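Xylose isomerase domain protein (Alicyclobacillus acidocaldarius subsp. acidocaldarius, PDB 3U0H) is probably an isomerase of the xylose isomerase-like TIM-barrel family. Local coordinates at residues V204-T209 and L222-G227; H9-D14 and E250-T255; L61-L66 and A94-R99; R26-R31 and S263-V268. All coordinates share one frame; numbering follows the deposited sequence. Where two conformers were deposited one is given.

From the N terminus, the loop after strand 5-8 supplies H9-D14 and the end of helix 18-27 supplies R26-R31; both pair with segments near the C terminus, E250-T255 and S263-V268. Contacts 2 and 4 therefore cross along the chain, and together they bring the last barrel strand and the last helix back to the first, closing the ring. Contacts 1 and 3 are local, lying in series inside the large loops that contacts 2 and 4 close. Contact 3 joins strand 62-67 to the turn that follows helix 86-95; contact 1 folds the loop after strand 201-206 on itself. N207 reaches contact 2 through E250, and P224 touches V268 of contact 4.

Contact 1. Residues V204-T209 and L222-G227; sequences VHINDT and LLPGDG
OD2 of D208 takes two backbone N-H groups from the turn L223-D226 and its flank: G225 N lies 2.9 Å from D208 OD2 and G227 N 3.1 Å from it, both weak bonds by angle. The other carboxylate oxygen, OD1, accepts T209 N on its anti side and also I229 N, so several amides surround this buried acid and would be expected to stabilise its charge. CB of D208 lies 3.5 Å from L223 O. The backbones of D208 and L222 form a single antiparallel bridge, a hydrogen-bonded pair: L222 N gives to D208 O at 3.1 Å, and D208 N to L222 O at 3.2 Å. P224 turns its CG to CG2 of I206 at 4.1 Å, the two side chains crossing obliquely. N207 brings CB to 3.7 Å from L222 O, while its amide is bound by D179, S180 and the carbonyl of E250. The type II turn closes with D226 N on L223 O, and G225 sits at its third position with positive phi (87°). The D208 bonds and the bridge to L222 hold the loop after strand 201-206 folded against the strand's end, at the C-terminal end of the TIM barrel.

Contact 2. Residues H9-D14 and E250-T255; sequences HPTLVD and EVLHET
H9 lays one face of its imidazole against E250, in the loops that follow the first and last strands of the TIM barrel, where the closed sheet meets itself. CB of E250 stands 4.0 Å from the H9 ring centroid, only 8° off the normal, a CH-pi contact, while CD of P10 takes the opposite face near the rim. The H9 and E250 side chains come nearest at H9 CE1 and E250 CG, 3.6 Å apart. At the ring edge, in plane, water 1 joins H9 NE2 to OE2 of E250, whose carboxylate stands nearly perpendicular to the ring.

P10 opens a short 3-10 segment running to L12. T11, which has the largest share of the buried surface, points OG1 at the other loop: chi1 of 62° sets it between the backbone N and the carbonyl carbon. There it accepts the N-H of V251 at 3.0 Å, and it is also hydrogen-bonded to ND1 of H9 at 3.1 Å, so one hydroxyl ties ring and loop together. The methyl CG2 of T11 meets CD2 of L252 at 3.7 Å. Beyond T11 O lies the H253 ring, CE1 3.2 Å from that oxygen, its rotation fixed by H253 ND1 giving to V251 O at 2.8 Å and 171°, in the ring plane.

Contact 3. Residues L61-L66 and A94-R99; sequences LVLANL and ARLGAR
L63, L96 and A98 carry this contact. L63 N gives its hydrogen to L96 O at 2.7 Å, with an N-H...O angle of 158° and the donor tilted from the carbonyl plane. That same L96 oxygen also takes a hydrogen from water 3, which donates a second one to L61 O, so the carbonyl is held both directly and through solvent. Beside the bond, L63 CB packs on L96 CB at 3.7 Å. CG of L63 is anti to the backbone N (chi1 178°), and beyond it CD2 reaches CB of A98 at 3.9 Å. F56 and L40 touch both leucines, extending the apolar cluster towards helices 49-57 and 37-47.

G97, between L96 and A98, lies at the end of helix 86-95, closed as a Schellman motif with G97 at positive phi (115°); in this TIM barrel the chain leaves the helix here to enter the next strand, 100-104, beside strand 62-67. V62 CG1 packs on CA of G97 at 3.8 Å. A98 then presents its methyl to the bend of the neighbouring strand, with CB 3.9 Å from N65 N and close to the backbone of L66. Water 4 links the two backbones, donating to A64 O at 3.2 Å and to G97 O at 2.9 Å.

Contact 4. Residues R26-R31 and S263-V268; sequences RETGYR and SRARLV
The phenol ring of Y30 meets A265 at its edge, near the ring plane, where its hydroxyl donates to the backbone oxygen of A265: Y30 OH to A265 O is 2.7 Å, with a C=O...O angle of 130° and the donor tilted 22° from the carbonyl plane. OG1 of T28 lies at the same ring's edge, in plane, and P6 and L8 of strand 5-8 touch the side chain as well. The second flat group is the guanidinium of R266, which has CG2 of T28 over one face, 3.9 Å above the plane and offset toward the rim. E27 O approaches obliquely, 3.8 Å from R266 NH1. R266 NH2 is paired with E262 in a salt bridge, while the carboxylate of E27 stays beyond salt-bridge distance.

T28 sets both its branches against A265. Its OG1 lies 3.5 Å from CB of A265 and its CG2 3.7 Å from the same methyl, so the small alanine fits against both. T28 OG1 bonds back to L24 O in the helix just ended. Farther along, CE1 of Y30 stands 4.1 Å from CB of A265.

Helix 18-27 ends here in a Schellman motif, with G29 at positive phi (81°) as C-prime residue and G29 N bound to R26 O. The C-terminal end of this helix and the turn after it, T28-Y30, pack on one turn of helix 261-280, where the outer helix layer of the TIM barrel closes between its first and last units.

Contact 1. Residues V204-T209 and L222-G227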
loop_
_atom_site.group_PDB
_atom_site.type_symbol
_atom_site.label_atom_id
_atom_site.label_comp_id
_atom_site.label_asym_id
_atom_site.label_seq_id
_atom_site.Cartn_x
_atom_site.Cartn_y
_atom_site.Cartn_z
ATOM N N VAL A 204 -14.802 24.108 -2.608
ATOM C CA VAL A 204 -15.569 24.707 -3.665
ATOM C C VAL A 204 -15.293 26.194 -3.734
ATOM O O VAL A 204 -15.211 26.873 -2.696
ATOM C CB VAL A 204 -17.064 24.444 -3.434
ATOM C CG1 VAL A 204 -17.900 25.192 -4.465
ATOM C CG2 VAL A 204 -17.302 22.931 -3.471
ATOM N N HIS A 205 -15.075 26.694 -4.950
ATOM C CA HIS A 205 -15.005 28.127 -5.184
ATOM C C HIS A 205 -16.170 28.547 -6.035
ATOM O O HIS A 205 -16.538 27.850 -6.997
ATOM C CB HIS A 205 -13.751 28.525 -5.952
ATOM C CG HIS A 205 -12.448 28.398 -5.198
ATOM N ND1 HIS A 205 -11.258 28.402 -5.838
ATOM C CD2 HIS A 205 -12.166 28.272 -3.857
ATOM C CE1 HIS A 205 -10.261 28.306 -4.939
ATOM N NE2 HIS A 205 -10.820 28.204 -3.729
ATOM N N ILE A 206 -16.687 29.746 -5.724
ATOM C CA ILE A 206 -17.696 30.434 -6.518
ATOM C C ILE A 206 -17.260 31.882 -6.968
ATOM O O ILE A 206 -16.440 32.512 -6.331
ATOM C CB ILE A 206 -19.028 30.386 -5.719
ATOM C CG1 ILE A 206 -20.220 30.595 -6.646
ATOM C CG2 ILE A 206 -18.990 31.322 -4.524
ATOM C CD1 ILE A 206 -21.549 30.117 -6.100
ATOM N N ASN A 207 -17.813 32.381 -8.082
ATOM C CA ASN A 207 -17.390 33.649 -8.759
ATOM C C ASN A 207 -18.206 33.728 -10.042
ATOM O O ASN A 207 -19.100 32.888 -10.258
ATOM C CB ASN A 207 -15.868 33.669 -9.078
ATOM C CG ASN A 207 -15.407 32.327 -9.607
ATOM O OD1 ASN A 207 -15.944 31.866 -10.629
ATOM N ND2 ASN A 207 -14.548 31.633 -8.851
ATOM N N ASP A 208 -17.912 34.721 -10.888
ATOM C CA ASP A 208 -18.690 34.978 -12.109
ATOM C C ASP A 208 -17.887 35.647 -13.224
ATOM O O ASP A 208 -16.753 36.006 -13.029
ATOM C CB ASP A 208 -19.935 35.838 -11.782
ATOM C CG ASP A 208 -21.206 35.311 -12.434
ATOM O OD1 ASP A 208 -21.106 34.736 -13.544
ATOM O OD2 ASP A 208 -22.302 35.484 -11.829
ATOM N N THR A 209 -18.497 35.787 -14.396
ATOM C CA THR A 209 -17.903 36.455 -15.556
ATOM C C THR A 209 -18.946 36.740 -16.608
ATOM O O THR A 209 -19.869 35.940 -16.777
ATOM C CB THR A 209 -16.860 35.559 -16.254
ATOM O OG1 THR A 209 -16.069 36.384 -17.091
ATOM C CG2 THR A 209 -17.525 34.446 -17.111
ATOM N N LEU A 222 -15.380 38.276 -11.477
ATOM C CA LEU A 222 -16.427 39.147 -10.940
ATOM C C LEU A 222 -17.016 38.482 -9.675
ATOM O O LEU A 222 -16.760 37.284 -9.383
ATOM C CB LEU A 222 -17.491 39.344 -12.002
ATOM C CG LEU A 222 -17.199 40.189 -13.243
ATOM C CD1 LEU A 222 -18.505 40.452 -13.990
ATOM C CD2 LEU A 222 -16.531 41.520 -12.906
ATOM N N LEU A 223 -17.765 39.277 -8.924
ATOM C CA LEU A 223 -18.453 38.814 -7.744
ATOM C C LEU A 223 -19.522 37.851 -8.131
ATOM O O LEU A 223 -20.234 38.115 -9.104
ATOM C CB LEU A 223 -19.161 39.957 -7.046
ATOM C CG LEU A 223 -18.289 41.125 -6.602
ATOM C CD1 LEU A 223 -19.155 42.137 -5.815
ATOM C CD2 LEU A 223 -17.097 40.587 -5.806
ATOM N N PRO A 224 -19.694 36.766 -7.339
ATOM C CA PRO A 224 -20.810 35.843 -7.607
ATOM C C PRO A 224 -22.104 36.600 -7.910
ATOM O O PRO A 224 -22.491 37.494 -7.148
ATOM C CB PRO A 224 -20.952 35.079 -6.303
ATOM C CG PRO A 224 -19.602 35.166 -5.672
ATOM C CD PRO A 224 -19.093 36.523 -6.016
ATOM N N GLY A 225 -22.731 36.278 -9.039
ATOM C CA GLY A 225 -23.949 36.944 -9.439
ATOM C C GLY A 225 -23.863 38.249 -10.244
ATOM O O GLY A 225 -24.899 38.778 -10.638
ATOM N N ASP A 226 -22.682 38.794 -10.511
ATOM C CA ASP A 226 -22.615 39.954 -11.444
ATOM C C ASP A 226 -22.426 39.545 -12.936
ATOM O O ASP A 226 -22.335 40.374 -13.807
ATOM C CB ASP A 226 -21.530 40.912 -10.989
ATOM C CG ASP A 226 -21.861 41.601 -9.660
ATOM O OD1 ASP A 226 -23.054 41.768 -9.341
ATOM O OD2 ASP A 226 -20.918 42.010 -8.935
ATOM N N GLY A 227 -22.467 38.250 -13.241
ATOM C CA GLY A 227 -22.232 37.770 -14.605
ATOM C C GLY A 227 -23.213 36.750 -15.148
ATOM O O GLY A 227 -24.382 36.759 -14.767
#

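Contact 2. Residues H9-D14 and E250-T255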
loop_
_atom_site.group_PDB
_atom_site.type_symbol
_atom_site.label_atom_id
_atom_site.label_comp_id
_atom_site.label_asym_id
_atom_site.label_seq_id
_atom_site.Cartn_x
_atom_site.Cartn_y
_atom_site.Cartn_z
ATOM N N HIS A 9 -13.211 34.832 1.479
ATOM C CA HIS A 9 -11.929 34.686 0.838
ATOM C C HIS A 9 -11.160 36.019 0.743
ATOM O O HIS A 9 -11.742 37.047 0.442
ATOM C CB HIS A 9 -12.168 34.183 -0.551
ATOM C CG HIS A 9 -10.952 33.664 -1.180
ATOM N ND1 HIS A 9 -10.155 34.434 -1.916
ATOM C CD2 HIS A 9 -10.377 32.404 -1.150
ATOM C CE1 HIS A 9 -9.088 33.685 -2.341
ATOM N NE2 HIS A 9 -9.234 32.455 -1.878
ATOM N N PRO A 10 -9.836 36.003 0.935
ATOM C CA PRO A 10 -9.007 37.220 0.984
ATOM C C PRO A 10 -9.157 38.217 -0.186
ATOM O O PRO A 10 -9.122 39.456 0.028
ATOM C CB PRO A 10 -7.590 36.658 0.954
ATOM C CG PRO A 10 -7.712 35.301 1.550
ATOM C CD PRO A 10 -9.009 34.779 1.036
ATOM N N THR A 11 -9.341 37.682 -1.398
ATOM C CA THR A 11 -9.573 38.508 -2.591
ATOM C C THR A 11 -10.833 39.318 -2.537
ATOM O O THR A 11 -10.967 40.252 -3.281
ATOM C CB THR A 11 -9.723 37.668 -3.854
ATOM O OG1 THR A 11 -10.872 36.818 -3.706
ATOM C CG2 THR A 11 -8.458 36.823 -4.110
ATOM N N LEU A 12 -11.793 38.951 -1.719
ATOM C CA LEU A 12 -13.008 39.749 -1.668
ATOM C C LEU A 12 -12.826 41.077 -0.994
ATOM O O LEU A 12 -13.566 41.990 -1.281
ATOM C CB LEU A 12 -14.123 38.997 -0.925
ATOM C CG LEU A 12 -15.207 38.434 -1.791
ATOM C CD1 LEU A 12 -16.407 38.104 -0.914
ATOM C CD2 LEU A 12 -15.532 39.473 -2.838
ATOM N N VAL A 13 -11.873 41.164 -0.066
ATOM C CA VAL A 13 -11.722 42.312 0.811
ATOM C C VAL A 13 -10.339 42.936 0.678
ATOM O O VAL A 13 -9.359 42.292 0.295
ATOM C CB VAL A 13 -11.951 41.917 2.281
ATOM C CG1 VAL A 13 -13.290 41.226 2.435
ATOM C CG2 VAL A 13 -10.828 41.026 2.792
ATOM N N ASP A 14 -10.219 44.200 0.998
ATOM C CA ASP A 14 -8.970 44.868 0.580
ATOM C C ASP A 14 -8.038 44.834 1.763
ATOM O O ASP A 14 -7.702 45.855 2.279
ATOM C CB ASP A 14 -9.189 46.304 -0.027
ATOM C CG ASP A 14 -10.543 46.955 0.369
ATOM O OD1 ASP A 14 -11.058 46.693 1.488
ATOM O OD2 ASP A 14 -11.083 47.747 -0.445
ATOM N N GLU A 250 -13.739 33.098 -4.335
ATOM C CA GLU A 250 -12.396 33.451 -4.888
ATOM C C GLU A 250 -12.600 34.308 -6.146
ATOM O O GLU A 250 -12.922 33.778 -7.221
ATOM C CB GLU A 250 -11.515 32.221 -5.213
ATOM C CG GLU A 250 -10.064 32.612 -5.651
ATOM C CD GLU A 250 -9.105 31.452 -5.957
ATOM O OE1 GLU A 250 -9.300 30.689 -6.938
ATOM O OE2 GLU A 250 -8.092 31.327 -5.231
ATOM N N VAL A 251 -12.443 35.628 -5.991
ATOM C CA VAL A 251 -12.658 36.572 -7.088
ATOM C C VAL A 251 -11.327 37.212 -7.444
ATOM O O VAL A 251 -11.061 38.332 -7.033
ATOM C CB VAL A 251 -13.751 37.597 -6.749
ATOM C CG1 VAL A 251 -13.926 38.586 -7.884
ATOM C CG2 VAL A 251 -15.071 36.864 -6.486
ATOM N N LEU A 252 -10.464 36.460 -8.138
ATOM C CA LEU A 252 -9.155 36.973 -8.483
ATOM C C LEU A 252 -9.391 38.193 -9.386
ATOM O O LEU A 252 -10.298 38.185 -10.189
ATOM C CB LEU A 252 -8.272 35.923 -9.181
ATOM C CG LEU A 252 -8.002 34.618 -8.412
ATOM C CD1 LEU A 252 -7.074 33.713 -9.216
ATOM C CD2 LEU A 252 -7.368 34.838 -7.052
ATOM N N HIS A 253 -8.610 39.247 -9.217
ATOM C CA HIS A 253 -8.812 40.479 -9.986
ATOM C C HIS A 253 -7.501 41.237 -10.120
ATOM O O HIS A 253 -6.624 41.131 -9.244
ATOM C CB HIS A 253 -9.860 41.323 -9.282
ATOM C CG HIS A 253 -9.495 41.660 -7.863
ATOM N ND1 HIS A 253 -9.681 40.793 -6.846
ATOM C CD2 HIS A 253 -8.870 42.806 -7.313
ATOM C CE1 HIS A 253 -9.240 41.356 -5.694
ATOM N NE2 HIS A 253 -8.738 42.591 -5.981
ATOM N N GLU A 254 -7.318 41.995 -11.207
ATOM C CA GLU A 254 -6.035 42.752 -11.404
ATOM C C GLU A 254 -6.104 44.192 -10.891
ATOM O O GLU A 254 -5.070 44.831 -10.608
ATOM C CB GLU A 254 -5.629 42.763 -12.886
ATOM C CG GLU A 254 -5.260 41.391 -13.420
ATOM C CD GLU A 254 -4.653 41.418 -14.826
ATOM O OE1 GLU A 254 -4.534 42.506 -15.478
ATOM O OE2 GLU A 254 -4.281 40.302 -15.265
ATOM N N THR A 255 -7.342 44.654 -10.755
ATOM C CA THR A 255 -7.647 46.017 -10.414
ATOM C C THR A 255 -8.676 46.073 -9.276
ATOM O O THR A 255 -9.454 45.185 -9.126
ATOM C CB THR A 255 -8.230 46.713 -11.662
ATOM O OG1 THR A 255 -9.240 45.877 -12.246
ATOM C CG2 THR A 255 -7.112 46.974 -12.706
HETATM O O HOH W 1 -7.741 30.663 -2.784
HETATM O O HOH W 2 -8.001 43.379 -2.693
#

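Contact 3. Residues L61-L66 and A94-R99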
loop_
_atom_site.group_PDB
_atom_site.type_symbol
_atom_site.label_atom_id
_atom_site.label_comp_id
_atom_site.label_asym_id
_atom_site.label_seq_id
_atom_site.Cartn_x
_atom_site.Cartn_y
_atom_site.Cartn_z
ATOM N N LEU A 61 -14.965 31.597 14.500
ATOM C CA LEU A 61 -14.580 31.264 13.116
ATOM C C LEU A 61 -14.003 29.850 12.921
ATOM O O LEU A 61 -13.359 29.337 13.791
ATOM C CB LEU A 61 -13.611 32.327 12.530
ATOM C CG LEU A 61 -14.189 33.769 12.520
ATOM C CD1 LEU A 61 -13.101 34.782 12.253
ATOM C CD2 LEU A 61 -15.347 33.956 11.541
ATOM N N VAL A 62 -14.232 29.269 11.739
ATOM C CA VAL A 62 -13.671 28.000 11.344
ATOM C C VAL A 62 -12.803 28.103 10.079
ATOM O O VAL A 62 -13.255 28.592 9.030
ATOM C CB VAL A 62 -14.777 26.970 11.059
ATOM C CG1 VAL A 62 -14.156 25.700 10.456
ATOM C CG2 VAL A 62 -15.573 26.615 12.333
ATOM N N LEU A 63 -11.550 27.647 10.181
ATOM C CA LEU A 63 -10.621 27.686 9.027
ATOM C C LEU A 63 -11.157 26.719 8.013
ATOM O O LEU A 63 -11.300 25.568 8.304
ATOM C CB LEU A 63 -9.168 27.322 9.398
ATOM C CG LEU A 63 -8.100 27.269 8.277
ATOM C CD1 LEU A 63 -7.816 28.700 7.803
ATOM C CD2 LEU A 63 -6.792 26.571 8.666
ATOM N N ALA A 64 -11.420 27.198 6.809
ATOM C CA ALA A 64 -12.052 26.405 5.764
ATOM C C ALA A 64 -11.127 25.336 5.109
ATOM O O ALA A 64 -11.602 24.306 4.637
ATOM C CB ALA A 64 -12.559 27.370 4.676
ATOM N N ASN A 65 -9.834 25.639 4.973
ATOM C CA ASN A 65 -8.953 24.866 4.082
ATOM C C ASN A 65 -7.486 25.216 4.310
ATOM O O ASN A 65 -7.148 26.287 4.847
ATOM C CB ASN A 65 -9.329 25.218 2.644
ATOM C CG ASN A 65 -8.534 24.473 1.577
ATOM O OD1 ASN A 65 -8.443 23.222 1.562
ATOM N ND2 ASN A 65 -7.981 25.253 0.639
ATOM N N LEU A 66 -6.601 24.301 3.904
ATOM C CA LEU A 66 -5.223 24.591 3.853
ATOM C C LEU A 66 -4.728 24.481 2.439
ATOM O O LEU A 66 -4.514 23.344 1.924
ATOM C CB LEU A 66 -4.458 23.591 4.731
ATOM C CG LEU A 66 -2.923 23.530 4.619
ATOM C CD1 LEU A 66 -2.325 24.943 4.883
ATOM C CD2 LEU A 66 -2.276 22.466 5.554
ATOM N N ALA A 94 -5.900 21.602 11.005
ATOM C CA ALA A 94 -7.034 20.731 11.464
ATOM C C ALA A 94 -7.689 21.286 12.748
ATOM O O ALA A 94 -8.910 21.291 12.876
ATOM C CB ALA A 94 -6.582 19.258 11.692
ATOM N N ARG A 95 -6.850 21.758 13.679
ATOM C CA ARG A 95 -7.270 22.267 14.990
ATOM C C ARG A 95 -8.137 23.530 14.860
ATOM O O ARG A 95 -8.913 23.838 15.741
ATOM C CB ARG A 95 -6.032 22.666 15.845
ATOM C CG ARG A 95 -5.411 21.572 16.711
ATOM C CD ARG A 95 -4.039 22.004 17.265
ATOM N NE ARG A 95 -4.148 23.228 18.057
ATOM C CZ ARG A 95 -3.127 23.824 18.671
ATOM N NH1 ARG A 95 -3.348 24.909 19.393
ATOM N NH2 ARG A 95 -1.894 23.329 18.574
ATOM N N LEU A 96 -7.891 24.278 13.793
ATOM C CA LEU A 96 -8.641 25.461 13.425
ATOM C C LEU A 96 -9.863 25.164 12.534
ATOM O O LEU A 96 -10.610 26.101 12.186
ATOM C CB LEU A 96 -7.718 26.392 12.651
ATOM C CG LEU A 96 -6.509 26.908 13.444
ATOM C CD1 LEU A 96 -5.499 27.644 12.550
ATOM C CD2 LEU A 96 -7.067 27.838 14.511
ATOM N N GLY A 97 -10.024 23.894 12.128
ATOM C CA GLY A 97 -11.223 23.422 11.437
ATOM C C GLY A 97 -11.086 22.929 9.986
ATOM O O GLY A 97 -12.061 22.505 9.391
ATOM N N ALA A 98 -9.911 23.028 9.401
ATOM C CA ALA A 98 -9.724 22.702 7.985
ATOM C C ALA A 98 -9.798 21.162 7.888
ATOM O O ALA A 98 -9.244 20.502 8.770
ATOM C CB ALA A 98 -8.342 23.198 7.553
ATOM N N ARG A 99 -10.446 20.593 6.859
ATOM C CA ARG A 99 -10.408 19.100 6.572
ATOM C C ARG A 99 -9.709 18.694 5.260
ATOM O O ARG A 99 -9.696 17.529 4.886
ATOM C CB ARG A 99 -11.827 18.518 6.516
ATOM C CG ARG A 99 -12.548 18.461 7.857
ATOM C CD ARG A 99 -11.788 17.585 8.868
ATOM N NE ARG A 99 -10.995 18.401 9.809
ATOM C CZ ARG A 99 -11.427 18.869 10.988
ATOM N NH1 ARG A 99 -12.658 18.594 11.443
ATOM N NH2 ARG A 99 -10.612 19.616 11.729
HETATM O O HOH W 3 -12.059 27.197 14.476
HETATM O O HOH W 4 -13.322 22.790 6.816
#

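Contact 4. Residues R26-R31 and S263-V268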
loop_
_atom_site.group_PDB
_atom_site.type_symbol
_atom_site.label_atom_id
_atom_site.label_comp_id
_atom_site.label_asym_id
_atom_site.label_seq_id
_atom_site.Cartn_x
_atom_site.Cartn_y
_atom_site.Cartn_z
ATOM N N ARG A 26 -16.043 38.021 11.065
ATOM C CA ARG A 26 -17.021 38.001 12.166
ATOM C C ARG A 26 -18.071 39.080 11.929
ATOM O O ARG A 26 -19.268 38.814 12.005
ATOM C CB ARG A 26 -16.342 38.300 13.536
ATOM C CG ARG A 26 -17.208 38.065 14.803
ATOM C CD ARG A 26 -17.105 39.136 15.930
ATOM N NE ARG A 26 -15.798 39.283 16.638
ATOM C CZ ARG A 26 -14.872 40.245 16.418
ATOM N NH1 ARG A 26 -15.054 41.194 15.496
ATOM N NH2 ARG A 26 -13.729 40.259 17.119
ATOM N N GLU A 27 -17.594 40.299 11.661
ATOM C CA GLU A 27 -18.457 41.470 11.550
ATOM C C GLU A 27 -19.439 41.297 10.418
ATOM O O GLU A 27 -20.562 41.745 10.542
ATOM C CB GLU A 27 -17.662 42.775 11.367
ATOM C CG GLU A 27 -18.510 44.029 11.179
ATOM C CD GLU A 27 -19.435 44.330 12.362
ATOM O OE1 GLU A 27 -18.936 44.305 13.511
ATOM O OE2 GLU A 27 -20.655 44.592 12.157
ATOM N N THR A 28 -19.036 40.646 9.325
ATOM C CA THR A 28 -19.951 40.498 8.192
ATOM C C THR A 28 -20.765 39.182 8.277
ATOM O O THR A 28 -21.429 38.814 7.304
ATOM C CB THR A 28 -19.256 40.681 6.804
ATOM O OG1 THR A 28 -18.098 39.851 6.718
ATOM C CG2 THR A 28 -18.860 42.166 6.523
ATOM N N GLY A 29 -20.738 38.508 9.443
ATOM C CA GLY A 29 -21.595 37.380 9.714
ATOM C C GLY A 29 -21.121 36.034 9.133
ATOM O O GLY A 29 -21.939 35.116 9.019
ATOM N N TYR A 30 -19.845 35.902 8.733
ATOM C CA TYR A 30 -19.342 34.584 8.311
ATOM C C TYR A 30 -18.893 33.750 9.510
ATOM O O TYR A 30 -18.559 34.296 10.578
ATOM C CB TYR A 30 -18.141 34.700 7.400
ATOM C CG TYR A 30 -18.385 35.249 6.037
ATOM C CD1 TYR A 30 -18.435 36.601 5.822
ATOM C CD2 TYR A 30 -18.477 34.438 4.954
ATOM C CE1 TYR A 30 -18.633 37.128 4.570
ATOM C CE2 TYR A 30 -18.659 34.963 3.678
ATOM C CZ TYR A 30 -18.738 36.323 3.495
ATOM O OH TYR A 30 -18.938 36.896 2.238
ATOM N N ARG A 31 -18.877 32.430 9.322
ATOM C CA ARG A 31 -18.277 31.464 10.271
ATOM C C ARG A 31 -17.035 30.811 9.604
ATOM O O ARG A 31 -15.964 30.718 10.192
ATOM C CB ARG A 31 -19.351 30.432 10.667
ATOM C CG ARG A 31 -18.877 29.156 11.343
ATOM C CD ARG A 31 -20.045 28.159 11.492
ATOM N NE ARG A 31 -19.585 26.763 11.563
ATOM C CZ ARG A 31 -20.361 25.678 11.526
ATOM N NH1 ARG A 31 -21.685 25.786 11.407
ATOM N NH2 ARG A 31 -19.801 24.470 11.617
ATOM N N SER A 263 -18.682 46.111 2.484
ATOM C CA SER A 263 -19.918 45.962 1.726
ATOM C C SER A 263 -19.795 44.730 0.818
ATOM O O SER A 263 -20.755 44.045 0.587
ATOM C CB SER A 263 -20.267 47.242 0.939
ATOM O OG SER A 263 -19.342 47.459 -0.124
ATOM N N ARG A 264 -18.608 44.435 0.304
ATOM C CA ARG A 264 -18.437 43.251 -0.577
ATOM C C ARG A 264 -18.654 41.945 0.161
ATOM O O ARG A 264 -19.395 41.066 -0.294
ATOM C CB ARG A 264 -17.060 43.221 -1.235
ATOM C CG ARG A 264 -16.953 44.161 -2.418
ATOM C CD ARG A 264 -15.680 43.951 -3.219
ATOM N NE ARG A 264 -14.426 44.040 -2.436
ATOM C CZ ARG A 264 -13.668 45.134 -2.268
ATOM N NH1 ARG A 264 -14.045 46.318 -2.757
ATOM N NH2 ARG A 264 -12.538 45.064 -1.563
ATOM N N ALA A 265 -18.006 41.832 1.308
ATOM C CA ALA A 265 -18.164 40.677 2.149
ATOM C C ALA A 265 -19.643 40.407 2.455
ATOM O O ALA A 265 -20.113 39.291 2.232
ATOM C CB ALA A 265 -17.343 40.852 3.426
ATOM N N ARG A 266 -20.373 41.413 2.950
ATOM C CA ARG A 266 -21.794 41.254 3.318
ATOM C C ARG A 266 -22.662 40.908 2.127
ATOM O O ARG A 266 -23.479 39.994 2.203
ATOM C CB ARG A 266 -22.324 42.514 4.005
ATOM C CG ARG A 266 -23.686 42.362 4.684
ATOM C CD ARG A 266 -24.143 43.659 5.394
ATOM N NE ARG A 266 -23.030 44.384 6.054
ATOM C CZ ARG A 266 -22.543 44.110 7.270
ATOM N NH1 ARG A 266 -23.075 43.143 8.030
ATOM N NH2 ARG A 266 -21.517 44.823 7.734
ATOM N N LEU A 267 -22.459 41.613 1.014
ATOM C CA LEU A 267 -23.253 41.390 -0.210
ATOM C C LEU A 267 -23.136 39.971 -0.774
ATOM O O LEU A 267 -24.116 39.370 -1.186
ATOM C CB LEU A 267 -22.886 42.394 -1.308
ATOM C CG LEU A 267 -23.883 42.439 -2.471
ATOM C CD1 LEU A 267 -25.307 42.738 -1.990
ATOM C CD2 LEU A 267 -23.437 43.468 -3.512
ATOM N N VAL A 268 -21.942 39.427 -0.798
ATOM C CA VAL A 268 -21.758 38.087 -1.382
ATOM C C VAL A 268 -22.260 36.979 -0.410
ATOM O O VAL A 268 -22.797 35.967 -0.848
ATOM C CB VAL A 268 -20.266 37.893 -1.795
ATOM C CG1 VAL A 268 -19.984 36.461 -2.285
ATOM C CG2 VAL A 268 -19.879 38.930 -2.832
#